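Local coordinates for response regulator receiver (Brucella melitensis biovar Abortus, PDB 4G97), which probably regulates the general stress response, its phosphorylatable receiver domain controlling how its sigma-like domain binds an anti-sigma factor, at residues A[138-143]-A[162-167]; A[132-137]-A[245-250]; A[151-156]-A[169-174]. One frame throughout, in Å; residues are numbered along the deposited sequence.

How the contacts relate
Contacts 1 and 3 both belong to the receiver domain and share strand 165-170, whereas contact 2 ties that domain's last helix to the end of the sigma-like helix 120-135. Contact 1 is partly buried and relies on parallel backbone bonding, with a solvated charged pair on one face of the sheet. Contact 2, the buried one, centres on one glutamine amide among apolar groups. Contact 3 lies at the surface and works through methyl packing beside charged tips; both are much smaller than contact 1. Contacts 1 and 2 meet where His-164 bonds to Gln-137; contacts 1 and 3 meet where Val-166 packs on Glu-156. Contacts 2 and 3 do not touch.

Contact 1: residues A[138-143]-A[162-167]; sequences VATRLM and LGHEVV
The backbone amide of Thr-140 donates to the ring of His-164, N to ND1 at 2.9 Å, and lies only 6° out of the ring plane. With ND1 accepting, the proton is expected on NE2, consistent with the bond of NE2 to the side-chain oxygen of Gln-137; the imidazole is thus held at both nitrogens. Past this junction backbone bonds take over. Glu-165 N donates to Thr-140 O, Leu-142 N to Glu-165 O at 2.7 Å, and Val-167 N to Leu-142 O. Glu-165 therefore bonds to the residues flanking Arg-141, the parallel pattern between the first two strands of the receiver's beta-alpha-beta unit, whose connecting helix is 149-161. Among the charged groups, Arg-141 and Glu-165 lie side by side on one face of the sheet, their planes 78° apart. Their direct salt bridge is long, 3.8 Å from NE to OE1, and a water joins them more closely, accepting from NE at 2.7 Å and donating to Glu-165 OE2. Arg-141 NH2 turns instead to Glu-183 in a salt bridge. Val-167 CG1 sits over one face of the guanidinium, offset toward its rim, 3.4 Å from Arg-141 NH2. On the other face of the sheet, where Val-159 of helix 149-161 touches both residues, Leu-142 CD1 packs on Val-166 CG2 at 3.9 Å; Leu-142 CG sits between the backbone N and the carbonyl carbon (chi1 57°).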
ATOM      1  N   VAL A 138      14.538  -5.580   6.196  1.00 40.64           N
ATOM      2  CA  VAL A 138      15.228  -5.435   7.493  1.00 38.99           C
ATOM      3  C   VAL A 138      14.279  -6.015   8.552  1.00 40.23           C
ATOM      4  O   VAL A 138      13.108  -5.619   8.598  1.00 41.01           O
ATOM      5  CB  VAL A 138      15.605  -3.954   7.792  1.00 42.87           C
ATOM      6  CG1 VAL A 138      16.383  -3.841   9.098  1.00 42.19           C
ATOM      7  CG2 VAL A 138      16.416  -3.349   6.638  1.00 43.02           C
ATOM      8  N   ALA A 139      14.763  -6.971   9.365  1.00 34.82           N
ATOM      9  CA  ALA A 139      13.944  -7.612  10.396  1.00 34.17           C
ATOM     10  C   ALA A 139      13.354  -6.551  11.316  1.00 37.40           C
ATOM     11  O   ALA A 139      14.093  -5.755  11.907  1.00 39.57           O
ATOM     12  CB  ALA A 139      14.765  -8.637  11.185  1.00 34.57           C
ATOM     13  N   THR A 140      12.028  -6.539  11.423  1.00 30.01           N
ATOM     14  CA  THR A 140      11.278  -5.565  12.197  1.00 29.53           C
ATOM     15  C   THR A 140      10.372  -6.234  13.207  1.00 34.31           C
ATOM     16  O   THR A 140       9.811  -7.307  12.948  1.00 34.34           O
ATOM     17  CB  THR A 140      10.503  -4.613  11.202  1.00 34.43           C
ATOM     18  OG1 THR A 140      11.441  -4.012  10.320  1.00 34.96           O
ATOM     19  CG2 THR A 140       9.746  -3.506  11.881  1.00 29.84           C
ATOM     20  N   ARG A 141      10.221  -5.575  14.364  1.00 31.46           N
ATOM     21  CA  ARG A 141       9.330  -6.009  15.438  1.00 31.66           C
ATOM     22  C   ARG A 141       7.972  -5.356  15.159  1.00 35.18           C
ATOM     23  O   ARG A 141       7.877  -4.135  15.057  1.00 32.39           O
ATOM     24  CB  ARG A 141       9.868  -5.582  16.819  1.00 29.30           C
ATOM     25  CG  ARG A 141      11.121  -6.336  17.224  1.00 37.92           C
ATOM     26  CD  ARG A 141      11.745  -5.778  18.488  1.00 35.23           C
ATOM     27  NE  ARG A 141      10.996  -6.171  19.679  1.00 34.53           N
ATOM     28  CZ  ARG A 141      10.189  -5.367  20.357  1.00 41.98           C
ATOM     29  NH1 ARG A 141      10.013  -4.111  19.970  1.00 41.07           N
ATOM     30  NH2 ARG A 141       9.542  -5.816  21.416  1.00 29.76           N
ATOM     31  N   LEU A 142       6.933  -6.163  14.982  1.00 34.70           N
ATOM     32  CA  LEU A 142       5.651  -5.560  14.683  1.00 35.08           C
ATOM     33  C   LEU A 142       4.498  -6.018  15.530  1.00 35.91           C
ATOM     34  O   LEU A 142       4.477  -7.137  16.041  1.00 34.33           O
ATOM     35  CB  LEU A 142       5.341  -5.601  13.174  1.00 36.43           C
ATOM     36  CG  LEU A 142       5.337  -6.945  12.493  1.00 42.21           C
ATOM     37  CD1 LEU A 142       3.999  -7.647  12.691  1.00 42.62           C
ATOM     38  CD2 LEU A 142       5.645  -6.782  11.002  1.00 46.23           C
ATOM     39  N   MET A 143       3.534  -5.137  15.680  1.00 32.03           N
ATOM     40  CA  MET A 143       2.322  -5.444  16.400  1.00 31.67           C
ATOM     41  C   MET A 143       1.178  -5.635  15.380  1.00 33.22           C
ATOM     42  O   MET A 143       1.048  -4.847  14.429  1.00 30.52           O
ATOM     43  CB  MET A 143       2.011  -4.318  17.367  1.00 34.89           C
ATOM     44  CG  MET A 143       0.713  -4.498  18.109  1.00 41.05           C
ATOM     45  SD  MET A 143       0.295  -3.172  19.268  1.00 46.89           S
ATOM     46  CE  MET A 143       0.885  -1.783  18.425  1.00 43.19           C
ATOM     47  N   LEU A 162       9.234 -13.684   6.371  1.00 34.24           N
ATOM     48  CA  LEU A 162      10.053 -12.571   5.888  1.00 33.65           C
ATOM     49  C   LEU A 162      11.175 -12.205   6.880  1.00 38.04           C
ATOM     50  O   LEU A 162      11.981 -11.332   6.584  1.00 38.80           O
ATOM     51  CB  LEU A 162       9.170 -11.339   5.646  1.00 33.83           C
ATOM     52  CG  LEU A 162       8.174 -11.386   4.491  1.00 37.91           C
ATOM     53  CD1 LEU A 162       7.134 -10.289   4.631  1.00 36.91           C
ATOM     54  CD2 LEU A 162       8.880 -11.276   3.152  1.00 40.89           C
ATOM     55  N   GLY A 163      11.176 -12.828   8.054  1.00 34.57           N
ATOM     56  CA  GLY A 163      12.172 -12.607   9.098  1.00 33.91           C
ATOM     57  C   GLY A 163      11.780 -11.590  10.148  1.00 36.72           C
ATOM     58  O   GLY A 163      12.619 -11.179  10.943  1.00 36.49           O
ATOM     59  N   HIS A 164      10.506 -11.178  10.175  1.00 31.98           N
ATOM     60  CA  HIS A 164      10.042 -10.201  11.142  1.00 31.33           C
ATOM     61  C   HIS A 164       9.605 -10.861  12.423  1.00 34.88           C
ATOM     62  O   HIS A 164       9.445 -12.081  12.478  1.00 35.10           O
ATOM     63  CB  HIS A 164       8.924  -9.292  10.559  1.00 31.35           C
ATOM     64  CG  HIS A 164       9.320  -8.580   9.303  1.00 33.30           C
ATOM     65  ND1 HIS A 164      10.387  -7.700   9.275  1.00 34.29           N
ATOM     66  CD2 HIS A 164       8.792  -8.673   8.064  1.00 33.91           C
ATOM     67  CE1 HIS A 164      10.494  -7.310   8.017  1.00 33.75           C
ATOM     68  NE2 HIS A 164       9.542  -7.864   7.252  1.00 33.92           N
ATOM     69  N   GLU A 165       9.427 -10.062  13.462  1.00 30.90           N
ATOM     70  CA  GLU A 165       9.013 -10.590  14.747  1.00 31.70           C
ATOM     71  C   GLU A 165       7.666 -10.003  15.158  1.00 36.82           C
ATOM     72  O   GLU A 165       7.514  -8.788  15.206  1.00 35.78           O
ATOM     73  CB  GLU A 165      10.086 -10.290  15.815  1.00 32.31           C
ATOM     74  CG  GLU A 165       9.754 -10.863  17.186  1.00 41.46           C
ATOM     75  CD  GLU A 165      10.554 -10.289  18.340  1.00 62.19           C
ATOM     76  OE1 GLU A 165      11.578  -9.616  18.086  1.00 45.65           O
ATOM     77  OE2 GLU A 165      10.145 -10.500  19.504  1.00 62.89           O
ATOM     78  N   VAL A 166       6.702 -10.870  15.484  1.00 34.46           N
ATOM     79  CA  VAL A 166       5.410 -10.424  15.972  1.00 33.99           C
ATOM     80  C   VAL A 166       5.514 -10.314  17.492  1.00 39.31           C
ATOM     81  O   VAL A 166       5.648 -11.337  18.177  1.00 39.28           O
ATOM     82  CB  VAL A 166       4.234 -11.323  15.522  1.00 35.63           C
ATOM     83  CG1 VAL A 166       2.922 -10.850  16.150  1.00 35.36           C
ATOM     84  CG2 VAL A 166       4.125 -11.343  14.007  1.00 35.15           C
ATOM     85  N   VAL A 167       5.423  -9.081  18.011  1.00 34.88           N
ATOM     86  CA  VAL A 167       5.538  -8.820  19.446  1.00 35.49           C
ATOM     87  C   VAL A 167       4.288  -9.225  20.207  1.00 41.50           C
ATOM     88  O   VAL A 167       4.335  -9.384  21.420  1.00 41.53           O
ATOM     89  CB  VAL A 167       6.021  -7.380  19.791  1.00 38.56           C
ATOM     90  CG1 VAL A 167       7.339  -7.073  19.096  1.00 38.33           C
ATOM     91  CG2 VAL A 167       4.964  -6.325  19.454  1.00 38.11           C
TER
HETATM   92  O   HOH W   1      10.744  -8.315  21.313  1.00 57.08           O

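Contact 2: residues A[132-137]-A[245-250]; sequences GEISRQ and MVKALI
The side-chain nitrogen of Gln-137 is gripped by two backbone carbonyls, one from each segment. NE2 donates to Ile-134 O at 2.7 Å, with the carbonyl pointing almost straight at it and the oxygen 14° from the amide plane; the second bond, NE2 to Lys-247 O across the contact, is weak, at 3.1 Å with an angle of 131° at the hydrogen. This is a junction between two domains: Ile-134 belongs to the final turn of helix 120-135 in the sigma-like part, and Lys-247 to helix 243-265, the long C-terminal helix that follows the last strand of the receiver sheet. Gln-137, on the linker just beyond the first helix, sends its chain back between them. The chain is extended beyond CG, with CD anti, and NE2 ends between the two carbonyls. With OE1 held by His-164 of the receiver, both polar atoms of the amide are engaged and its flip is fixed.

Around the amide the contact is mostly aliphatic. Ile-134 CG2 rests on the aliphatic part of Lys-247, 3.8 Å from CG, the two side chains crossing at about a right angle, while Phe-99 of helix 94-104 touches both residues. The bend of the lysine at chi3 (95°) places CE 4.2 Å from the same Ile-134 methyl. On its oxygen side the amide brings Gln-137 OE1 within 3.2 Å of the CG2 methyl of Ile-250.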
ATOM      1  N   GLY A 132      13.626 -10.013  -5.417  1.00 60.75           N
ATOM      2  CA  GLY A 132      14.830 -10.069  -4.593  1.00 60.25           C
ATOM      3  C   GLY A 132      14.878  -8.961  -3.556  1.00 63.16           C
ATOM      4  O   GLY A 132      15.169  -9.218  -2.382  1.00 62.63           O
ATOM      5  N   GLU A 133      14.599  -7.715  -3.990  1.00 58.51           N
ATOM      6  CA  GLU A 133      14.553  -6.535  -3.117  1.00 57.74           C
ATOM      7  C   GLU A 133      13.428  -6.688  -2.095  1.00 58.12           C
ATOM      8  O   GLU A 133      13.682  -6.582  -0.904  1.00 57.93           O
ATOM      9  CB  GLU A 133      14.306  -5.268  -3.941  1.00 59.38           C
ATOM     10  CG  GLU A 133      15.547  -4.468  -4.265  1.00 73.09           C
ATOM     11  CD  GLU A 133      15.265  -3.374  -5.276  1.00 98.45           C
ATOM     12  OE1 GLU A 133      14.667  -2.342  -4.888  1.00 94.30           O
ATOM     13  OE2 GLU A 133      15.600  -3.571  -6.467  1.00 89.83           O
ATOM     14  N   ILE A 134      12.194  -6.965  -2.566  1.00 52.48           N
ATOM     15  CA  ILE A 134      10.987  -7.120  -1.748  1.00 51.01           C
ATOM     16  C   ILE A 134      11.076  -8.279  -0.755  1.00 52.58           C
ATOM     17  O   ILE A 134      10.559  -8.144   0.350  1.00 50.70           O
ATOM     18  CB  ILE A 134       9.689  -7.099  -2.632  1.00 54.14           C
ATOM     19  CG1 ILE A 134       9.300  -5.654  -3.041  1.00 54.72           C
ATOM     20  CG2 ILE A 134       8.485  -7.781  -1.967  1.00 54.50           C
ATOM     21  CD1 ILE A 134       9.975  -5.050  -4.246  1.00 57.57           C
ATOM     22  N   SER A 135      11.742  -9.403  -1.128  1.00 49.95           N
ATOM     23  CA  SER A 135      11.897 -10.576  -0.244  1.00 50.20           C
ATOM     24  C   SER A 135      12.975 -10.367   0.830  1.00 54.26           C
ATOM     25  O   SER A 135      13.000 -11.090   1.831  1.00 55.22           O
ATOM     26  CB  SER A 135      12.192 -11.834  -1.054  1.00 51.00           C
ATOM     27  N   ARG A 136      13.842  -9.366   0.628  1.00 49.67           N
ATOM     28  CA  ARG A 136      14.913  -9.015   1.557  1.00 48.84           C
ATOM     29  C   ARG A 136      14.511  -7.728   2.299  1.00 47.71           C
ATOM     30  O   ARG A 136      14.588  -6.624   1.760  1.00 47.28           O
ATOM     31  CB  ARG A 136      16.257  -8.916   0.803  1.00 50.85           C
ATOM     32  CG  ARG A 136      17.443  -8.453   1.630  1.00 65.22           C
ATOM     33  CD  ARG A 136      17.846  -7.069   1.156  1.00 79.00           C
ATOM     34  NE  ARG A 136      19.005  -6.537   1.866  1.00 90.29           N
ATOM     35  CZ  ARG A 136      18.956  -5.916   3.041  1.00103.82           C
ATOM     36  NH1 ARG A 136      17.799  -5.773   3.679  1.00 91.12           N
ATOM     37  NH2 ARG A 136      20.064  -5.454   3.596  1.00 90.41           N
ATOM     38  N   GLN A 137      13.982  -7.899   3.508  1.00 40.63           N
ATOM     39  CA  GLN A 137      13.504  -6.788   4.329  1.00 39.17           C
ATOM     40  C   GLN A 137      14.283  -6.779   5.635  1.00 42.27           C
ATOM     41  O   GLN A 137      14.660  -7.840   6.124  1.00 38.65           O
ATOM     42  CB  GLN A 137      11.992  -6.948   4.604  1.00 39.86           C
ATOM     43  CG  GLN A 137      11.123  -6.911   3.336  1.00 35.11           C
ATOM     44  CD  GLN A 137       9.675  -7.279   3.560  1.00 44.59           C
ATOM     45  OE1 GLN A 137       9.158  -7.217   4.673  1.00 36.27           O
ATOM     46  NE2 GLN A 137       8.945  -7.559   2.476  1.00 34.22           N
ATOM     47  N   MET A 245       0.502  -9.450  -1.350  1.00 28.79           N
ATOM     48  CA  MET A 245       0.025  -8.076  -1.177  1.00 28.36           C
ATOM     49  C   MET A 245       0.608  -7.519   0.134  1.00 30.57           C
ATOM     50  O   MET A 245       1.111  -6.400   0.152  1.00 28.17           O
ATOM     51  CB  MET A 245      -1.518  -8.002  -1.195  1.00 30.24           C
ATOM     52  CG  MET A 245      -2.046  -6.600  -0.941  1.00 33.63           C
ATOM     53  SD  MET A 245      -3.839  -6.526  -0.753  1.00 37.65           S
ATOM     54  CE  MET A 245      -4.334  -6.659  -2.450  1.00 35.75           C
ATOM     55  N   VAL A 246       0.568  -8.328   1.201  1.00 28.33           N
ATOM     56  CA  VAL A 246       1.105  -8.020   2.539  1.00 28.84           C
ATOM     57  C   VAL A 246       2.628  -7.835   2.459  1.00 31.92           C
ATOM     58  O   VAL A 246       3.156  -6.820   2.914  1.00 31.50           O
ATOM     59  CB  VAL A 246       0.707  -9.111   3.562  1.00 33.23           C
ATOM     60  CG1 VAL A 246       1.431  -8.911   4.888  1.00 33.39           C
ATOM     61  CG2 VAL A 246      -0.807  -9.123   3.777  1.00 33.06           C
ATOM     62  N   LYS A 247       3.310  -8.798   1.853  1.00 27.97           N
ATOM     63  CA  LYS A 247       4.753  -8.781   1.634  1.00 28.52           C
ATOM     64  C   LYS A 247       5.191  -7.466   0.941  1.00 32.52           C
ATOM     65  O   LYS A 247       6.130  -6.800   1.403  1.00 31.39           O
ATOM     66  CB  LYS A 247       5.121 -10.004   0.784  1.00 30.60           C
ATOM     67  CG  LYS A 247       6.578 -10.085   0.359  1.00 41.97           C
ATOM     68  CD  LYS A 247       6.920 -11.465  -0.190  1.00 48.57           C
ATOM     69  CE  LYS A 247       6.818 -11.573  -1.689  1.00 54.59           C
ATOM     70  NZ  LYS A 247       7.057 -12.967  -2.156  1.00 63.29           N
ATOM     71  N   ALA A 248       4.485  -7.100  -0.151  1.00 27.49           N
ATOM     72  CA  ALA A 248       4.756  -5.905  -0.943  1.00 26.40           C
ATOM     73  C   ALA A 248       4.570  -4.643  -0.153  1.00 30.14           C
ATOM     74  O   ALA A 248       5.402  -3.749  -0.257  1.00 31.13           O
ATOM     75  CB  ALA A 248       3.857  -5.872  -2.172  1.00 26.38           C
ATOM     76  N   LEU A 249       3.472  -4.542   0.607  1.00 26.36           N
ATOM     77  CA  LEU A 249       3.194  -3.337   1.369  1.00 25.95           C
ATOM     78  C   LEU A 249       4.112  -3.161   2.574  1.00 29.91           C
ATOM     79  O   LEU A 249       4.497  -2.037   2.856  1.00 28.32           O
ATOM     80  CB  LEU A 249       1.725  -3.186   1.704  1.00 25.36           C
ATOM     81  CG  LEU A 249       0.822  -2.989   0.471  1.00 28.45           C
ATOM     82  CD1 LEU A 249      -0.626  -3.159   0.846  1.00 26.94           C
ATOM     83  CD2 LEU A 249       1.075  -1.635  -0.203  1.00 27.99           C
ATOM     84  N   ILE A 250       4.531  -4.270   3.222  1.00 26.12           N
ATOM     85  CA  ILE A 250       5.519  -4.189   4.304  1.00 26.26           C
ATOM     86  C   ILE A 250       6.839  -3.687   3.724  1.00 30.92           C
ATOM     87  O   ILE A 250       7.453  -2.785   4.298  1.00 32.28           O
ATOM     88  CB  ILE A 250       5.702  -5.510   5.105  1.00 29.09           C
ATOM     89  CG1 ILE A 250       4.425  -5.830   5.882  1.00 28.68           C
ATOM     90  CG2 ILE A 250       6.902  -5.380   6.086  1.00 31.05           C
ATOM     91  CD1 ILE A 250       4.386  -7.250   6.423  1.00 32.98           C
TER

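Contact 3: residues A[151-156]-A[169-174]; sequences IAMDIE and IARTKD
Ile-169 reaches from its strand toward Ala-152, Met-153 and Glu-156 on helix 149-161, and its branches divide these neighbours between them. At CB the chain forks. The CG2 branch, anti to the backbone N, meets Ala-152 CB at 3.9 Å; the same methyl lies beneath the centre of the Arg-171 guanidinium, 3.7 Å from its plane. The other branch runs through CG1, 4.2 Å from Glu-156 OE1, and ends at CD1, which has two partners: Glu-156 OE1 at 3.3 Å and Met-153 CE at 3.9 Å. The isoleucine crosses both the methionine and the glutamate at about a right angle.

These residues belong to the first beta-alpha-beta crossover of the CheY-like receiver, in which helix 149-161 packs against the sheet and strand 165-170 forms one edge of it. Ile-169 also touches Ile-144 on the neighbouring strand.

Arg-171, just past the strand, is bent at chi2 (-92°), which turns CD aside; its guanidinium lies over the Ile-169 CG2 methyl. Its NH1 lies 3.5 Å from Ala-152 CB, and Met-153 CE approaches the guanidinium at its edge, 4.2 Å from NH2. Glu-156 OE2 is close to the carboxylate of Glu-160, a pairing of like charges that could raise the affinity of either acid for a proton. Immediately after Arg-171 in the chain the next helix begins: Thr-172 is its N-cap, with OG1 bonded to Glu-175 N, while Glu-175 OE1 accepts from the backbone N of Arg-171.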
ATOM      1  N   ILE A 151      -7.187 -14.762  10.535  1.00 35.90           N
ATOM      2  CA  ILE A 151      -6.566 -13.636   9.812  1.00 35.31           C
ATOM      3  C   ILE A 151      -5.269 -13.245  10.558  1.00 37.92           C
ATOM      4  O   ILE A 151      -4.230 -13.135   9.920  1.00 36.32           O
ATOM      5  CB  ILE A 151      -7.532 -12.426   9.618  1.00 37.92           C
ATOM      6  CG1 ILE A 151      -8.796 -12.861   8.834  1.00 39.10           C
ATOM      7  CG2 ILE A 151      -6.810 -11.254   8.887  1.00 36.22           C
ATOM      8  CD1 ILE A 151     -10.017 -11.860   8.884  1.00 52.03           C
ATOM      9  N   ALA A 152      -5.335 -13.111  11.906  1.00 35.85           N
ATOM     10  CA  ALA A 152      -4.199 -12.763  12.787  1.00 35.51           C
ATOM     11  C   ALA A 152      -3.017 -13.733  12.589  1.00 39.99           C
ATOM     12  O   ALA A 152      -1.882 -13.278  12.427  1.00 38.84           O
ATOM     13  CB  ALA A 152      -4.649 -12.759  14.244  1.00 35.78           C
ATOM     14  N   MET A 153      -3.303 -15.061  12.508  1.00 36.79           N
ATOM     15  CA  MET A 153      -2.275 -16.088  12.293  1.00 37.04           C
ATOM     16  C   MET A 153      -1.711 -16.061  10.896  1.00 39.49           C
ATOM     17  O   MET A 153      -0.517 -16.301  10.735  1.00 39.01           O
ATOM     18  CB  MET A 153      -2.775 -17.507  12.639  1.00 40.05           C
ATOM     19  CG  MET A 153      -3.099 -17.717  14.102  1.00 45.24           C
ATOM     20  SD  MET A 153      -1.796 -17.181  15.246  1.00 51.42           S
ATOM     21  CE  MET A 153      -2.800 -16.576  16.590  1.00 48.36           C
ATOM     22  N   ASP A 154      -2.547 -15.773   9.871  1.00 36.10           N
ATOM     23  CA  ASP A 154      -2.049 -15.728   8.494  1.00 36.13           C
ATOM     24  C   ASP A 154      -1.083 -14.567   8.260  1.00 39.75           C
ATOM     25  O   ASP A 154      -0.092 -14.737   7.541  1.00 41.62           O
ATOM     26  CB  ASP A 154      -3.192 -15.759   7.461  1.00 39.26           C
ATOM     27  CG  ASP A 154      -3.970 -17.084   7.384  1.00 52.74           C
ATOM     28  OD1 ASP A 154      -3.462 -18.123   7.916  1.00 52.53           O
ATOM     29  OD2 ASP A 154      -5.083 -17.088   6.795  1.00 57.15           O
ATOM     30  N   ILE A 155      -1.361 -13.398   8.872  1.00 34.57           N
ATOM     31  CA  ILE A 155      -0.480 -12.225   8.808  1.00 33.84           C
ATOM     32  C   ILE A 155       0.833 -12.609   9.535  1.00 33.92           C
ATOM     33  O   ILE A 155       1.910 -12.412   8.980  1.00 32.93           O
ATOM     34  CB  ILE A 155      -1.126 -10.964   9.471  1.00 37.37           C
ATOM     35  CG1 ILE A 155      -2.423 -10.535   8.765  1.00 37.55           C
ATOM     36  CG2 ILE A 155      -0.124  -9.797   9.498  1.00 37.10           C
ATOM     37  CD1 ILE A 155      -3.334  -9.761   9.654  1.00 41.64           C
ATOM     38  N   GLU A 156       0.717 -13.171  10.759  1.00 30.81           N
ATOM     39  CA  GLU A 156       1.860 -13.609  11.592  1.00 30.55           C
ATOM     40  C   GLU A 156       2.791 -14.542  10.856  1.00 35.24           C
ATOM     41  O   GLU A 156       3.992 -14.281  10.795  1.00 35.42           O
ATOM     42  CB  GLU A 156       1.399 -14.204  12.934  1.00 31.64           C
ATOM     43  CG  GLU A 156       2.567 -14.685  13.797  1.00 37.76           C
ATOM     44  CD  GLU A 156       2.279 -15.123  15.219  1.00 45.66           C
ATOM     45  OE1 GLU A 156       1.320 -14.606  15.832  1.00 49.19           O
ATOM     46  OE2 GLU A 156       3.078 -15.921  15.758  1.00 43.28           O
ATOM     47  N   ILE A 169      -0.450  -9.829  19.416  1.00 38.02           N
ATOM     48  CA  ILE A 169      -1.694  -9.634  18.687  1.00 37.66           C
ATOM     49  C   ILE A 169      -2.674  -8.979  19.630  1.00 42.26           C
ATOM     50  O   ILE A 169      -3.028  -9.566  20.653  1.00 43.64           O
ATOM     51  CB  ILE A 169      -2.233 -10.973  18.087  1.00 40.41           C
ATOM     52  CG1 ILE A 169      -1.244 -11.549  17.030  1.00 40.83           C
ATOM     53  CG2 ILE A 169      -3.620 -10.768  17.471  1.00 41.42           C
ATOM     54  CD1 ILE A 169      -1.482 -12.958  16.603  1.00 45.38           C
ATOM     55  N   ALA A 170      -3.097  -7.756  19.301  1.00 37.38           N
ATOM     56  CA  ALA A 170      -4.093  -7.027  20.088  1.00 36.12           C
ATOM     57  C   ALA A 170      -5.469  -7.195  19.407  1.00 41.09           C
ATOM     58  O   ALA A 170      -5.560  -7.091  18.186  1.00 38.95           O
ATOM     59  CB  ALA A 170      -3.721  -5.568  20.163  1.00 35.88           C
ATOM     60  N   ARG A 171      -6.516  -7.509  20.191  1.00 39.96           N
ATOM     61  CA  ARG A 171      -7.877  -7.725  19.686  1.00 41.02           C
ATOM     62  C   ARG A 171      -8.784  -6.492  19.877  1.00 46.17           C
ATOM     63  O   ARG A 171      -9.775  -6.345  19.161  1.00 45.65           O
ATOM     64  CB  ARG A 171      -8.511  -8.992  20.315  1.00 43.62           C
ATOM     65  CG  ARG A 171      -7.623 -10.248  20.310  1.00 58.22           C
ATOM     66  CD  ARG A 171      -7.813 -11.124  19.084  1.00 75.53           C
ATOM     67  NE  ARG A 171      -6.864 -12.245  19.034  1.00 83.26           N
ATOM     68  CZ  ARG A 171      -6.561 -12.935  17.934  1.00 86.36           C
ATOM     69  NH1 ARG A 171      -7.111 -12.615  16.766  1.00 53.16           N
ATOM     70  NH2 ARG A 171      -5.694 -13.940  17.992  1.00 74.91           N
ATOM     71  N   THR A 172      -8.445  -5.610  20.835  1.00 44.32           N
ATOM     72  CA  THR A 172      -9.226  -4.389  21.131  1.00 45.05           C
ATOM     73  C   THR A 172      -8.307  -3.175  21.153  1.00 50.50           C
ATOM     74  O   THR A 172      -7.091  -3.349  21.119  1.00 49.47           O
ATOM     75  CB  THR A 172      -9.961  -4.504  22.492  1.00 50.16           C
ATOM     76  OG1 THR A 172      -9.061  -4.162  23.552  1.00 55.71           O
ATOM     77  CG2 THR A 172     -10.576  -5.874  22.732  1.00 45.09           C
ATOM     78  N   LYS A 173      -8.881  -1.953  21.271  1.00 49.09           N
ATOM     79  CA  LYS A 173      -8.111  -0.708  21.361  1.00 49.44           C
ATOM     80  C   LYS A 173      -7.259  -0.687  22.645  1.00 54.54           C
ATOM     81  O   LYS A 173      -6.086  -0.315  22.593  1.00 55.01           O
ATOM     82  CB  LYS A 173      -9.045   0.504  21.295  1.00 52.22           C
ATOM     83  CG  LYS A 173      -8.338   1.847  21.433  1.00 66.49           C
ATOM     84  CD  LYS A 173      -9.325   2.984  21.554  1.00 74.29           C
ATOM     85  CE  LYS A 173      -8.636   4.306  21.761  1.00 82.43           C
ATOM     86  NZ  LYS A 173      -8.134   4.464  23.154  1.00 90.80           N
ATOM     87  N   ASP A 174      -7.852  -1.111  23.777  1.00 51.10           N
ATOM     88  CA  ASP A 174      -7.220  -1.180  25.099  1.00 50.97           C
ATOM     89  C   ASP A 174      -6.030  -2.139  25.123  1.00 53.28           C
ATOM     90  O   ASP A 174      -4.998  -1.792  25.696  1.00 53.29           O
ATOM     91  CB  ASP A 174      -8.247  -1.586  26.150  1.00 51.89           C
TER